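Eps1p (Saccharomyces cerevisiae, PDB 4TW5) belongs to the thioredoxin-fold superfamily, with disulfide-bonded cysteine pairs in a first thioredoxin domain and in a second, probably thioredoxin-like, half. Local coordinates at residues T17-E22 / I30-P35; M48-E53 / S109-A114; P86-Y91 / T103-E108; S191-V196 / G260-A265. All blocks are in the same frame, centred on the assembly; numbering follows the deposited sequence.

Interaction 1. Residues T17-E22 / I30-P35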
loop_
_atom_site.group_PDB
_atom_site.type_symbol
_atom_site.label_atom_id
_atom_site.label_comp_id
_atom_site.label_asym_id
_atom_site.label_seq_id
_atom_site.Cartn_x
_atom_site.Cartn_y
_atom_site.Cartn_z
ATOM N N THR A 17 -56.334 33.425 0.897
ATOM C CA THR A 17 -56.524 34.064 2.196
ATOM C C THR A 17 -55.672 33.393 3.270
ATOM O O THR A 17 -55.386 33.994 4.302
ATOM C CB THR A 17 -57.993 34.005 2.663
ATOM O OG1 THR A 17 -58.286 32.687 3.150
ATOM C CG2 THR A 17 -58.942 34.373 1.532
ATOM N N ASN A 18 -55.256 32.157 3.000
ATOM C CA ASN A 18 -54.569 31.305 3.975
ATOM C C ASN A 18 -53.114 31.006 3.731
ATOM O O ASN A 18 -52.373 30.728 4.676
ATOM C CB ASN A 18 -55.237 29.913 4.030
ATOM C CG ASN A 18 -56.462 29.873 4.877
ATOM O OD1 ASN A 18 -56.651 30.714 5.754
ATOM N ND2 ASN A 18 -57.289 28.853 4.665
ATOM N N PHE A 19 -52.711 31.078 2.468
ATOM C CA PHE A 19 -51.479 30.439 2.028
ATOM C C PHE A 19 -50.292 30.983 2.813
ATOM O O PHE A 19 -49.668 30.251 3.585
ATOM C CB PHE A 19 -51.298 30.636 0.512
ATOM C CG PHE A 19 -50.230 29.774 -0.096
ATOM C CD1 PHE A 19 -50.445 28.423 -0.273
ATOM C CD2 PHE A 19 -49.039 30.312 -0.523
ATOM C CE1 PHE A 19 -49.488 27.619 -0.843
ATOM C CE2 PHE A 19 -48.072 29.510 -1.092
ATOM C CZ PHE A 19 -48.298 28.163 -1.249
ATOM N N LYS A 20 -50.055 32.283 2.732
ATOM C CA LYS A 20 -48.845 32.822 3.325
ATOM C C LYS A 20 -48.894 32.800 4.854
ATOM O O LYS A 20 -47.878 32.575 5.510
ATOM C CB LYS A 20 -48.612 34.253 2.818
ATOM C CG LYS A 20 -47.627 35.049 3.651
ATOM C CD LYS A 20 -46.998 36.178 2.863
ATOM C CE LYS A 20 -46.159 37.089 3.757
ATOM N NZ LYS A 20 -45.427 38.114 2.942
ATOM N N GLU A 21 -50.092 32.853 5.419
ATOM C CA GLU A 21 -50.206 32.914 6.862
ATOM C C GLU A 21 -49.922 31.544 7.450
ATOM O O GLU A 21 -49.242 31.393 8.466
ATOM C CB GLU A 21 -51.618 33.351 7.247
ATOM C CG GLU A 21 -51.959 34.777 6.848
ATOM C CD GLU A 21 -52.424 34.875 5.388
ATOM O OE1 GLU A 21 -52.418 33.848 4.678
ATOM O OE2 GLU A 21 -52.798 35.981 4.947
ATOM N N GLU A 22 -50.406 30.535 6.744
ATOM C CA GLU A 22 -50.192 29.162 7.125
ATOM C C GLU A 22 -48.744 28.661 6.954
ATOM O O GLU A 22 -48.259 27.899 7.790
ATOM C CB GLU A 22 -51.175 28.289 6.349
ATOM C CG GLU A 22 -50.980 26.817 6.592
ATOM C CD GLU A 22 -51.277 26.423 8.027
ATOM O OE1 GLU A 22 -52.015 27.172 8.708
ATOM O OE2 GLU A 22 -50.764 25.356 8.454
ATOM N N ILE A 30 -47.255 20.372 0.388
ATOM C CA ILE A 30 -48.498 20.770 -0.243
ATOM C C ILE A 30 -48.786 20.052 -1.554
ATOM O O ILE A 30 -47.921 19.928 -2.427
ATOM C CB ILE A 30 -48.520 22.276 -0.510
ATOM C CG1 ILE A 30 -48.146 23.039 0.760
ATOM C CG2 ILE A 30 -49.906 22.716 -0.993
ATOM C CD1 ILE A 30 -48.010 24.548 0.558
ATOM N N ASP A 31 -50.022 19.576 -1.677
ATOM C CA ASP A 31 -50.483 18.959 -2.907
ATOM C C ASP A 31 -51.259 19.967 -3.760
ATOM O O ASP A 31 -52.433 20.233 -3.508
ATOM C CB ASP A 31 -51.358 17.732 -2.615
ATOM C CG ASP A 31 -52.065 17.212 -3.862
ATOM O OD1 ASP A 31 -51.553 17.434 -4.980
ATOM O OD2 ASP A 31 -53.137 16.586 -3.732
ATOM N N PHE A 32 -50.590 20.541 -4.752
ATOM C CA PHE A 32 -51.271 21.364 -5.742
ATOM C C PHE A 32 -51.956 20.423 -6.719
ATOM O O PHE A 32 -51.313 19.815 -7.574
ATOM C CB PHE A 32 -50.291 22.312 -6.443
ATOM C CG PHE A 32 -49.723 23.354 -5.522
ATOM C CD1 PHE A 32 -48.627 23.077 -4.726
ATOM C CD2 PHE A 32 -50.327 24.594 -5.412
ATOM C CE1 PHE A 32 -48.136 24.033 -3.856
ATOM C CE2 PHE A 32 -49.839 25.551 -4.549
ATOM C CZ PHE A 32 -48.743 25.274 -3.773
ATOM N N TYR A 33 -53.273 20.309 -6.581
ATOM C CA TYR A 33 -54.026 19.303 -7.311
ATOM C C TYR A 33 -55.129 19.960 -8.104
ATOM O O TYR A 33 -55.429 21.143 -7.916
ATOM C CB TYR A 33 -54.635 18.280 -6.362
ATOM C CG TYR A 33 -55.857 18.807 -5.639
ATOM C CD1 TYR A 33 -57.139 18.433 -6.039
ATOM C CD2 TYR A 33 -55.737 19.688 -4.575
ATOM C CE1 TYR A 33 -58.256 18.913 -5.398
ATOM C CE2 TYR A 33 -56.851 20.170 -3.924
ATOM C CZ TYR A 33 -58.109 19.780 -4.346
ATOM O OH TYR A 33 -59.221 20.253 -3.704
ATOM N N SER A 34 -55.742 19.179 -8.982
ATOM C CA SER A 34 -56.892 19.635 -9.743
ATOM C C SER A 34 -58.062 18.669 -9.703
ATOM O O SER A 34 -57.880 17.454 -9.782
ATOM C CB SER A 34 -56.497 19.881 -11.194
ATOM O OG SER A 34 -57.648 19.982 -12.003
ATOM N N PRO A 35 -59.275 19.208 -9.550
ATOM C CA PRO A 35 -60.489 18.395 -9.606
ATOM C C PRO A 35 -60.692 17.903 -11.035
ATOM O O PRO A 35 -61.494 17.012 -11.292
ATOM C CB PRO A 35 -61.592 19.371 -9.189
ATOM C CG PRO A 35 -61.038 20.716 -9.500
ATOM C CD PRO A 35 -59.570 20.613 -9.230
#
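The CA atoms of Phe19 and Ile30, the nearest pair between the two backbones, are still 10.4 Å apart. At that separation the first turn of helix 19-23 stands clear of strand 27-33, and side chains alone bridge the gap. Phe19 does most of the reaching. Its CG is turned anti to the backbone N (chi1 -167°), which sends the ring out toward the strand, and the CE1/CZ corner arrives first. Phe19 CE1 lies 3.7 Å from Ile30 CD1, the far end of an extended aliphatic chain, and 3.8 Å from Phe32 CZ. The Phe32 ring comes from the opposite direction, its CZ also 3.9 Å from Phe19 CZ, so a single corner of one ring is shared between a methyl and the outermost carbon of a second ring. The contact is apolar throughout and small, burying about 98 Å² over both sides. In the fold, helix 19-23 covers this face of the central thioredoxin sheet together with helix 74-79. Val68 of the adjoining strand 63-69 touches all three side chains, Tyr91 of strand 87-92 packs on Ile30 and Phe32, and helix 74-79 adds Leu76 against Phe19 and Cys77, disulfide-bonded to Cys70, against Phe32.

Interaction 2. Residues M48-E53 / S109-A114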
loop_
_atom_site.group_PDB
_atom_site.type_symbol
_atom_site.label_atom_id
_atom_site.label_comp_id
_atom_site.label_asym_id
_atom_site.label_seq_id
_atom_site.Cartn_x
_atom_site.Cartn_y
_atom_site.Cartn_z
ATOM N N MET A 48 -55.440 11.698 2.256
ATOM C CA MET A 48 -56.193 11.823 3.490
ATOM C C MET A 48 -55.816 10.768 4.507
ATOM O O MET A 48 -55.841 11.016 5.708
ATOM C CB MET A 48 -57.688 11.749 3.203
ATOM C CG MET A 48 -58.167 12.799 2.230
ATOM S SD MET A 48 -59.930 12.689 1.909
ATOM C CE MET A 48 -60.067 13.795 0.502
ATOM N N GLU A 49 -55.504 9.571 4.042
ATOM C CA GLU A 49 -54.983 8.572 4.960
ATOM C C GLU A 49 -53.585 8.966 5.425
ATOM O O GLU A 49 -53.227 8.650 6.545
ATOM C CB GLU A 49 -55.015 7.175 4.363
ATOM C CG GLU A 49 -54.099 6.930 3.224
ATOM C CD GLU A 49 -54.497 5.678 2.493
ATOM O OE1 GLU A 49 -55.267 4.871 3.079
ATOM O OE2 GLU A 49 -54.048 5.510 1.341
ATOM N N THR A 50 -52.785 9.575 4.536
ATOM C CA THR A 50 -51.449 10.062 4.885
ATOM C C THR A 50 -51.587 11.039 6.041
ATOM O O THR A 50 -51.012 10.860 7.128
ATOM C CB THR A 50 -50.763 10.782 3.707
ATOM O OG1 THR A 50 -50.474 9.850 2.660
ATOM C CG2 THR A 50 -49.454 11.470 4.158
ATOM N N TRP A 51 -52.411 12.048 5.792
ATOM C CA TRP A 51 -52.735 13.058 6.771
ATOM C C TRP A 51 -53.184 12.472 8.081
ATOM O O TRP A 51 -52.773 12.938 9.143
ATOM C CB TRP A 51 -53.819 13.967 6.242
ATOM C CG TRP A 51 -54.196 15.037 7.202
ATOM C CD1 TRP A 51 -53.654 16.281 7.299
ATOM C CD2 TRP A 51 -55.234 14.973 8.184
ATOM N NE1 TRP A 51 -54.281 16.999 8.291
ATOM C CE2 TRP A 51 -55.261 16.217 8.844
ATOM C CE3 TRP A 51 -56.142 13.985 8.569
ATOM C CZ2 TRP A 51 -56.160 16.495 9.867
ATOM C CZ3 TRP A 51 -57.026 14.259 9.583
ATOM C CH2 TRP A 51 -57.032 15.504 10.223
ATOM N N GLU A 52 -54.047 11.462 8.012
ATOM C CA GLU A 52 -54.619 10.913 9.226
ATOM C C GLU A 52 -53.591 10.139 10.031
ATOM O O GLU A 52 -53.533 10.257 11.257
ATOM C CB GLU A 52 -55.822 9.990 8.909
ATOM C CG GLU A 52 -56.348 9.260 10.158
ATOM C CD GLU A 52 -57.662 8.515 9.965
ATOM O OE1 GLU A 52 -57.782 7.705 9.018
ATOM O OE2 GLU A 52 -58.577 8.742 10.783
ATOM N N GLU A 53 -52.747 9.376 9.344
ATOM C CA GLU A 53 -51.760 8.586 10.063
ATOM C C GLU A 53 -50.630 9.476 10.605
ATOM O O GLU A 53 -49.952 9.110 11.565
ATOM C CB GLU A 53 -51.190 7.496 9.154
ATOM C CG GLU A 53 -50.763 6.231 9.894
ATOM C CD GLU A 53 -51.971 5.430 10.441
ATOM O OE1 GLU A 53 -53.144 5.770 10.124
ATOM O OE2 GLU A 53 -51.745 4.453 11.193
ATOM N N SER A 109 -44.636 6.340 1.443
ATOM C CA SER A 109 -43.649 7.211 0.805
ATOM C C SER A 109 -43.754 8.670 1.260
ATOM O O SER A 109 -42.751 9.352 1.380
ATOM C CB SER A 109 -43.763 7.151 -0.709
ATOM O OG SER A 109 -44.903 7.844 -1.157
ATOM N N LEU A 110 -44.969 9.146 1.500
ATOM C CA LEU A 110 -45.169 10.518 1.928
ATOM C C LEU A 110 -44.728 10.674 3.372
ATOM O O LEU A 110 -44.038 11.624 3.705
ATOM C CB LEU A 110 -46.633 10.929 1.766
ATOM C CG LEU A 110 -47.063 11.137 0.314
ATOM C CD1 LEU A 110 -48.542 11.508 0.218
ATOM C CD2 LEU A 110 -46.186 12.220 -0.315
ATOM N N ILE A 111 -45.105 9.726 4.225
ATOM C CA ILE A 111 -44.653 9.766 5.610
ATOM C C ILE A 111 -43.120 9.771 5.696
ATOM O O ILE A 111 -42.551 10.570 6.435
ATOM C CB ILE A 111 -45.203 8.595 6.431
ATOM C CG1 ILE A 111 -46.727 8.655 6.486
ATOM C CG2 ILE A 111 -44.664 8.617 7.865
ATOM C CD1 ILE A 111 -47.282 9.978 6.922
ATOM N N ALA A 112 -42.468 8.892 4.941
ATOM C CA ALA A 112 -41.012 8.756 4.978
ATOM C C ALA A 112 -40.360 10.070 4.571
ATOM O O ALA A 112 -39.413 10.522 5.194
ATOM C CB ALA A 112 -40.548 7.603 4.076
ATOM N N PHE A 113 -40.900 10.673 3.523
ATOM C CA PHE A 113 -40.463 11.964 3.034
ATOM C C PHE A 113 -40.602 13.072 4.057
ATOM O O PHE A 113 -39.722 13.918 4.163
ATOM C CB PHE A 113 -41.230 12.334 1.768
ATOM C CG PHE A 113 -40.922 13.705 1.251
ATOM C CD1 PHE A 113 -39.671 14.016 0.768
ATOM C CD2 PHE A 113 -41.904 14.679 1.235
ATOM C CE1 PHE A 113 -39.402 15.288 0.287
ATOM C CE2 PHE A 113 -41.648 15.942 0.752
ATOM C CZ PHE A 113 -40.396 16.252 0.276
ATOM N N ALA A 114 -41.712 13.121 4.782
ATOM C CA ALA A 114 -41.801 14.141 5.809
ATOM C C ALA A 114 -40.742 13.875 6.901
ATOM O O ALA A 114 -39.988 14.788 7.281
ATOM C CB ALA A 114 -43.207 14.215 6.392
#
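Thr50 presents both branches of its side chain to Leu110 and Ile111, and how each is turned decides what it meets. With chi1 at -67°, the hydroxyl stands beside the backbone N while the methyl is anti to it. The methyl is wedged between two neighbours of the facing helix: Thr50 CG2 is 3.7 Å from Leu110 CB and 3.8 Å from Ile111 CD1. The hydroxyl has a different role. Thr50 OG1 rests 3.5 Å from Leu110 CD1, but its polar bond goes back into its own helix, to the carbonyl O of Val46, so a methyl can lie against the oxygen without costing it a partner. Helices 44-53 and 107-118 lie on the same side of the central sheet, as the corresponding helices do in thioredoxin, and the first of them follows the Cys37–Cys40 disulfide. Phe65 of strand 63-69 forms part of the floor, touching Thr50, Leu110 and Ala114. The Leu110 side chain crosses Thr50 at about a right angle. Ile111 instead runs past it in the opposite sense: two successive bends, the second at chi2 -52°, turn its CD1 toward helix 44-53, where it also comes within 3.8 Å of the backbone Thr50 O. Ile111 also packs against Phe54, just beyond the end of helix 44-53.

Interaction 3. Residues P86-Y91 / T103-E108; sequences PEIRLY and TPRTKE
The Arg105 guanidinium lies between Pro86 and Thr103. Pro86 CG sits over one face, 4.4 Å from Arg105 CZ, and Thr103 CG2 lies above the opposite face, toward the rim. At the edge, close to the guanidinium plane, Ile88 CD1 comes 3.5 Å from Arg105 NE. That nitrogen is buried here with no polar partner in the model. The arginine chain is extended from CG to NE and passes the isoleucine in the opposite sense, so Ile88 CD1 also meets Arg105 CD at 3.7 Å. Glu87, whose side chain starts away from this contact, is engaged by Arg89 instead: NE at 2.6 Å and NH2 at 2.9 Å both bind the single atom Glu87 OE2 from one face of the carboxylate, well out of its plane. Arg89 NH1 donates to Tyr91 OH. Pro86 follows a cis peptide bond, the cis-proline characteristic of thioredoxin folds, and touches Cys40 of the Cys37–Cys40 disulfide, while Arg105 packs on the intervening His39. Strand 87-92 is held between strands 27-33 and 95-99, Ile88 reaches Trp47 of helix 44-53, and Arg105 sits in the loop just ahead of helix 107-118.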
loop_
_atom_site.group_PDB
_atom_site.type_symbol
_atom_site.label_atom_id
_atom_site.label_comp_id
_atom_site.label_asym_id
_atom_site.label_seq_id
_atom_site.Cartn_x
_atom_site.Cartn_y
_atom_site.Cartn_z
ATOM N N PRO A 86 -50.825 15.965 -10.487
ATOM C CA PRO A 86 -50.739 16.794 -9.284
ATOM C C PRO A 86 -49.283 17.125 -8.986
ATOM O O PRO A 86 -48.391 16.403 -9.441
ATOM C CB PRO A 86 -51.325 15.896 -8.205
ATOM C CG PRO A 86 -50.932 14.525 -8.650
ATOM C CD PRO A 86 -50.930 14.534 -10.156
ATOM N N GLU A 87 -49.042 18.181 -8.222
ATOM C CA GLU A 87 -47.673 18.542 -7.876
ATOM C C GLU A 87 -47.469 18.659 -6.376
ATOM O O GLU A 87 -48.069 19.523 -5.721
ATOM C CB GLU A 87 -47.279 19.845 -8.548
ATOM C CG GLU A 87 -45.862 20.239 -8.233
ATOM C CD GLU A 87 -45.309 21.263 -9.185
ATOM O OE1 GLU A 87 -45.989 21.582 -10.186
ATOM O OE2 GLU A 87 -44.191 21.754 -8.922
ATOM N N ILE A 88 -46.616 17.787 -5.840
ATOM C CA ILE A 88 -46.340 17.760 -4.409
ATOM C C ILE A 88 -45.059 18.516 -4.034
ATOM O O ILE A 88 -43.979 18.189 -4.516
ATOM C CB ILE A 88 -46.228 16.326 -3.918
ATOM C CG1 ILE A 88 -47.405 15.509 -4.447
ATOM C CG2 ILE A 88 -46.153 16.288 -2.388
ATOM C CD1 ILE A 88 -47.329 14.062 -4.079
ATOM N N ARG A 89 -45.181 19.505 -3.151
ATOM C CA ARG A 89 -44.075 20.421 -2.848
ATOM C C ARG A 89 -43.810 20.636 -1.352
ATOM O O ARG A 89 -44.726 20.532 -0.525
ATOM C CB ARG A 89 -44.345 21.782 -3.478
ATOM C CG ARG A 89 -44.430 21.819 -4.989
ATOM C CD ARG A 89 -44.521 23.256 -5.435
ATOM N NE ARG A 89 -44.453 23.403 -6.879
ATOM C CZ ARG A 89 -44.215 24.557 -7.493
ATOM N NH1 ARG A 89 -44.039 25.659 -6.787
ATOM N NH2 ARG A 89 -44.167 24.609 -8.813
ATOM N N LEU A 90 -42.548 20.924 -1.018
ATOM C CA LEU A 90 -42.145 21.303 0.331
ATOM C C LEU A 90 -41.843 22.803 0.449
ATOM O O LEU A 90 -41.044 23.362 -0.306
ATOM C CB LEU A 90 -40.923 20.505 0.785
ATOM C CG LEU A 90 -40.456 20.756 2.235
ATOM C CD1 LEU A 90 -41.493 20.245 3.272
ATOM C CD2 LEU A 90 -39.114 20.111 2.476
ATOM N N TYR A 91 -42.483 23.452 1.410
ATOM C CA TYR A 91 -42.245 24.858 1.685
ATOM C C TYR A 91 -41.754 25.044 3.107
ATOM O O TYR A 91 -42.013 24.209 3.975
ATOM C CB TYR A 91 -43.516 25.668 1.470
ATOM C CG TYR A 91 -43.870 25.896 0.016
ATOM C CD1 TYR A 91 -44.397 24.869 -0.759
ATOM C CD2 TYR A 91 -43.723 27.147 -0.570
ATOM C CE1 TYR A 91 -44.737 25.074 -2.089
ATOM C CE2 TYR A 91 -44.062 27.361 -1.902
ATOM C CZ TYR A 91 -44.572 26.316 -2.647
ATOM O OH TYR A 91 -44.923 26.504 -3.954
ATOM N N THR A 103 -42.247 8.241 -7.263
ATOM C CA THR A 103 -43.446 7.451 -7.568
ATOM C C THR A 103 -43.212 5.958 -7.300
ATOM O O THR A 103 -42.081 5.484 -7.378
ATOM C CB THR A 103 -43.889 7.658 -9.037
ATOM O OG1 THR A 103 -42.742 7.602 -9.891
ATOM C CG2 THR A 103 -44.556 9.013 -9.211
ATOM N N PRO A 104 -44.274 5.214 -6.953
ATOM C CA PRO A 104 -45.659 5.669 -6.821
ATOM C C PRO A 104 -45.942 6.242 -5.433
ATOM O O PRO A 104 -45.391 5.759 -4.439
ATOM C CB PRO A 104 -46.469 4.395 -7.073
ATOM C CG PRO A 104 -45.527 3.244 -6.753
ATOM C CD PRO A 104 -44.132 3.799 -6.570
ATOM N N ARG A 105 -46.796 7.262 -5.380
ATOM C CA ARG A 105 -47.139 7.929 -4.131
ATOM C C ARG A 105 -47.986 7.066 -3.202
ATOM O O ARG A 105 -49.145 6.760 -3.494
ATOM C CB ARG A 105 -47.881 9.232 -4.418
ATOM C CG ARG A 105 -47.163 10.191 -5.343
ATOM C CD ARG A 105 -48.160 11.091 -6.048
ATOM N NE ARG A 105 -47.485 12.063 -6.899
ATOM C CZ ARG A 105 -47.395 11.986 -8.219
ATOM N NH1 ARG A 105 -47.964 10.978 -8.868
ATOM N NH2 ARG A 105 -46.744 12.930 -8.890
ATOM N N THR A 106 -47.396 6.658 -2.085
ATOM C CA THR A 106 -48.149 5.961 -1.059
ATOM C C THR A 106 -48.083 6.680 0.279
ATOM O O THR A 106 -47.336 7.648 0.450
ATOM C CB THR A 106 -47.652 4.517 -0.882
ATOM O OG1 THR A 106 -46.281 4.532 -0.458
ATOM C CG2 THR A 106 -47.755 3.756 -2.201
ATOM N N LYS A 107 -48.872 6.181 1.226
ATOM C CA LYS A 107 -48.886 6.685 2.590
ATOM C C LYS A 107 -47.505 6.496 3.180
ATOM O O LYS A 107 -46.998 7.356 3.880
ATOM C CB LYS A 107 -49.941 5.951 3.429
ATOM C CG LYS A 107 -49.571 5.754 4.890
ATOM C CD LYS A 107 -50.408 4.640 5.523
ATOM C CE LYS A 107 -51.866 5.006 5.520
ATOM N NZ LYS A 107 -52.691 3.943 6.156
ATOM N N GLU A 108 -46.900 5.356 2.869
ATOM C CA GLU A 108 -45.554 5.045 3.312
ATOM C C GLU A 108 -44.547 6.067 2.745
ATOM O O GLU A 108 -43.722 6.616 3.486
ATOM C CB GLU A 108 -45.164 3.631 2.872
ATOM C CG GLU A 108 -45.849 2.492 3.614
ATOM C CD GLU A 108 -47.325 2.342 3.241
ATOM O OE1 GLU A 108 -47.693 2.738 2.116
ATOM O OE2 GLU A 108 -48.113 1.828 4.071
#

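Interaction 4. Residues S191-V196 / G260-A265; sequences SRQLAV and GYVDFA
The two methyls of Leu194 meet residues one turn apart on the facing helix, Ala265 and Val262. Leu194 CD1 presses on Ala265 CB at 3.5 Å, and Leu194 CD2 meets Val262 CG1 at 3.8 Å, the leucine and valine side chains sliding past each other in opposite directions. Val262 CG1 is anti to the backbone N (chi1 167°) and CG2 stands beside it, which splits the two methyls between Leu194 and Gln193: Val262 CG2 lies 3.5 Å from Gln193 OE1, with the glutamine side chain crossing at about a right angle. Behind these contacts, the segments 191-196 and 260-265 run in nearly the same direction, their axes 9.9 Å apart at closest approach with a crossing angle of -31°; Leu194 and Val262 mark the tightest backbone approach, 6.3 Å between CA atoms. Leu156 of strand 155-160 packs under Leu194, Ala265 and Phe264, seating both helices on the second sheet. Tyr261 is fixed by stacking on Tyr250 and by an edge-to-face contact with Phe183. Helix 180-196 begins at the Cys177–Cys180 disulfide, so the helix pair probably corresponds to helices 44-53 and 107-118 in the first half. The Gln193 amide is held at both ends, OE1 by Ser258 OG and NE2 by the backbone O of Arg116, near the C-terminal end of helix 107-118. Val262 also touches Arg116, so the first half adjoins the contact directly. With both polar ends of the amide engaged elsewhere, its rotation is set, and what it offers Val262 is shape; the hold between these helices is essentially van der Waals packing among buried groups.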
loop_
_atom_site.group_PDB
_atom_site.type_symbol
_atom_site.label_atom_id
_atom_site.label_comp_id
_atom_site.label_asym_id
_atom_site.label_seq_id
_atom_site.Cartn_x
_atom_site.Cartn_y
_atom_site.Cartn_z
ATOM N N SER A 191 -26.640 10.675 6.920
ATOM C CA SER A 191 -26.754 9.500 7.776
ATOM C C SER A 191 -28.096 9.491 8.513
ATOM O O SER A 191 -28.725 8.451 8.655
ATOM C CB SER A 191 -25.617 9.421 8.777
ATOM O OG SER A 191 -25.808 10.333 9.838
ATOM N N ARG A 192 -28.546 10.660 8.951
ATOM C CA ARG A 192 -29.780 10.721 9.708
ATOM C C ARG A 192 -30.991 10.550 8.787
ATOM O O ARG A 192 -31.932 9.900 9.153
ATOM C CB ARG A 192 -29.863 12.030 10.485
ATOM C CG ARG A 192 -28.997 12.016 11.754
ATOM C CD ARG A 192 -28.881 13.394 12.443
ATOM N NE ARG A 192 -30.133 14.075 12.802
ATOM C CZ ARG A 192 -30.938 13.720 13.802
ATOM N NH1 ARG A 192 -30.642 12.683 14.562
ATOM N NH2 ARG A 192 -32.027 14.426 14.057
ATOM N N GLN A 193 -30.957 11.113 7.594
ATOM C CA GLN A 193 -32.076 10.961 6.677
ATOM C C GLN A 193 -32.240 9.499 6.232
ATOM O O GLN A 193 -33.353 8.985 6.189
ATOM C CB GLN A 193 -31.892 11.891 5.471
ATOM C CG GLN A 193 -32.070 13.374 5.817
ATOM C CD GLN A 193 -32.005 14.264 4.588
ATOM O OE1 GLN A 193 -31.087 14.152 3.792
ATOM N NE2 GLN A 193 -32.979 15.146 4.429
ATOM N N LEU A 194 -31.126 8.813 5.981
ATOM C CA LEU A 194 -31.174 7.430 5.539
ATOM C C LEU A 194 -31.583 6.503 6.664
ATOM O O LEU A 194 -32.040 5.380 6.417
ATOM C CB LEU A 194 -29.832 6.979 4.963
ATOM C CG LEU A 194 -29.593 7.508 3.550
ATOM C CD1 LEU A 194 -28.247 7.028 2.993
ATOM C CD2 LEU A 194 -30.743 7.139 2.621
ATOM N N ALA A 195 -31.383 6.942 7.896
ATOM C CA ALA A 195 -31.786 6.134 9.030
ATOM C C ALA A 195 -33.323 5.914 9.091
ATOM O O ALA A 195 -33.772 4.882 9.566
ATOM C CB ALA A 195 -31.289 6.766 10.318
ATOM N N VAL A 196 -34.103 6.875 8.599
ATOM C CA VAL A 196 -35.568 6.758 8.525
ATOM C C VAL A 196 -35.939 5.609 7.611
ATOM O O VAL A 196 -36.902 4.878 7.856
ATOM C CB VAL A 196 -36.234 8.066 8.007
ATOM C CG1 VAL A 196 -37.690 7.829 7.565
ATOM C CG2 VAL A 196 -36.161 9.150 9.057
ATOM N N GLY A 260 -28.956 14.188 -3.397
ATOM C CA GLY A 260 -28.460 13.277 -4.411
ATOM C C GLY A 260 -27.995 11.968 -3.820
ATOM O O GLY A 260 -28.330 10.892 -4.334
ATOM N N TYR A 261 -27.258 12.051 -2.717
ATOM C CA TYR A 261 -26.763 10.863 -2.037
ATOM C C TYR A 261 -27.901 10.003 -1.414
ATOM O O TYR A 261 -27.876 8.773 -1.505
ATOM C CB TYR A 261 -25.753 11.265 -0.958
ATOM C CG TYR A 261 -24.603 12.084 -1.522
ATOM C CD1 TYR A 261 -23.529 11.475 -2.128
ATOM C CD2 TYR A 261 -24.616 13.464 -1.461
ATOM C CE1 TYR A 261 -22.510 12.202 -2.661
ATOM C CE2 TYR A 261 -23.587 14.204 -1.990
ATOM C CZ TYR A 261 -22.537 13.563 -2.593
ATOM O OH TYR A 261 -21.498 14.286 -3.124
ATOM N N VAL A 262 -28.898 10.646 -0.812
ATOM C CA VAL A 262 -29.998 9.917 -0.180
ATOM C C VAL A 262 -30.759 9.124 -1.237
ATOM O O VAL A 262 -30.977 7.913 -1.098
ATOM C CB VAL A 262 -30.969 10.872 0.565
ATOM C CG1 VAL A 262 -32.271 10.153 0.945
ATOM C CG2 VAL A 262 -30.309 11.418 1.824
ATOM N N ASP A 263 -31.116 9.805 -2.319
ATOM C CA ASP A 263 -31.880 9.188 -3.398
ATOM C C ASP A 263 -31.087 8.105 -4.125
ATOM O O ASP A 263 -31.667 7.153 -4.614
ATOM C CB ASP A 263 -32.398 10.258 -4.357
ATOM C CG ASP A 263 -33.377 11.209 -3.663
ATOM O OD1 ASP A 263 -34.019 10.771 -2.665
ATOM O OD2 ASP A 263 -33.508 12.379 -4.106
ATOM N N PHE A 264 -29.769 8.251 -4.209
ATOM C CA PHE A 264 -28.952 7.184 -4.766
ATOM C C PHE A 264 -29.035 5.955 -3.877
ATOM O O PHE A 264 -29.269 4.844 -4.351
ATOM C CB PHE A 264 -27.495 7.620 -4.917
ATOM C CG PHE A 264 -26.548 6.493 -5.229
ATOM C CD1 PHE A 264 -26.493 5.933 -6.511
ATOM C CD2 PHE A 264 -25.711 6.004 -4.257
ATOM C CE1 PHE A 264 -25.605 4.917 -6.820
ATOM C CE2 PHE A 264 -24.817 4.982 -4.534
ATOM C CZ PHE A 264 -24.759 4.430 -5.825
ATOM N N ALA A 265 -28.894 6.168 -2.578
ATOM C CA ALA A 265 -28.914 5.070 -1.614
ATOM C C ALA A 265 -30.252 4.345 -1.603
ATOM O O ALA A 265 -30.340 3.230 -1.126
ATOM C CB ALA A 265 -28.596 5.585 -0.207
#

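In the fold
All four contacts are buried, and none has a polar bond between its own segments. Interactions 1 and 3 share one sheet: strands 27-33 and 87-92 are neighbours, joined by the probable backbone hydrogen bonds Ile30 N to Arg89 O and Glu87 N to Phe32 O. Interaction 1 is aromatic and aliphatic, whereas interaction 3 places a charged guanidinium beside the cis-proline. Interactions 2 and 3 both use helix 107-118, with Lys107 packing on Thr50 and Glu49. Interaction 4 belongs to the second half, its centre about 18 Å from that of interaction 2; the two helix pairings are similar in chemistry and meet where Val196 CG1 approaches Ala112 O.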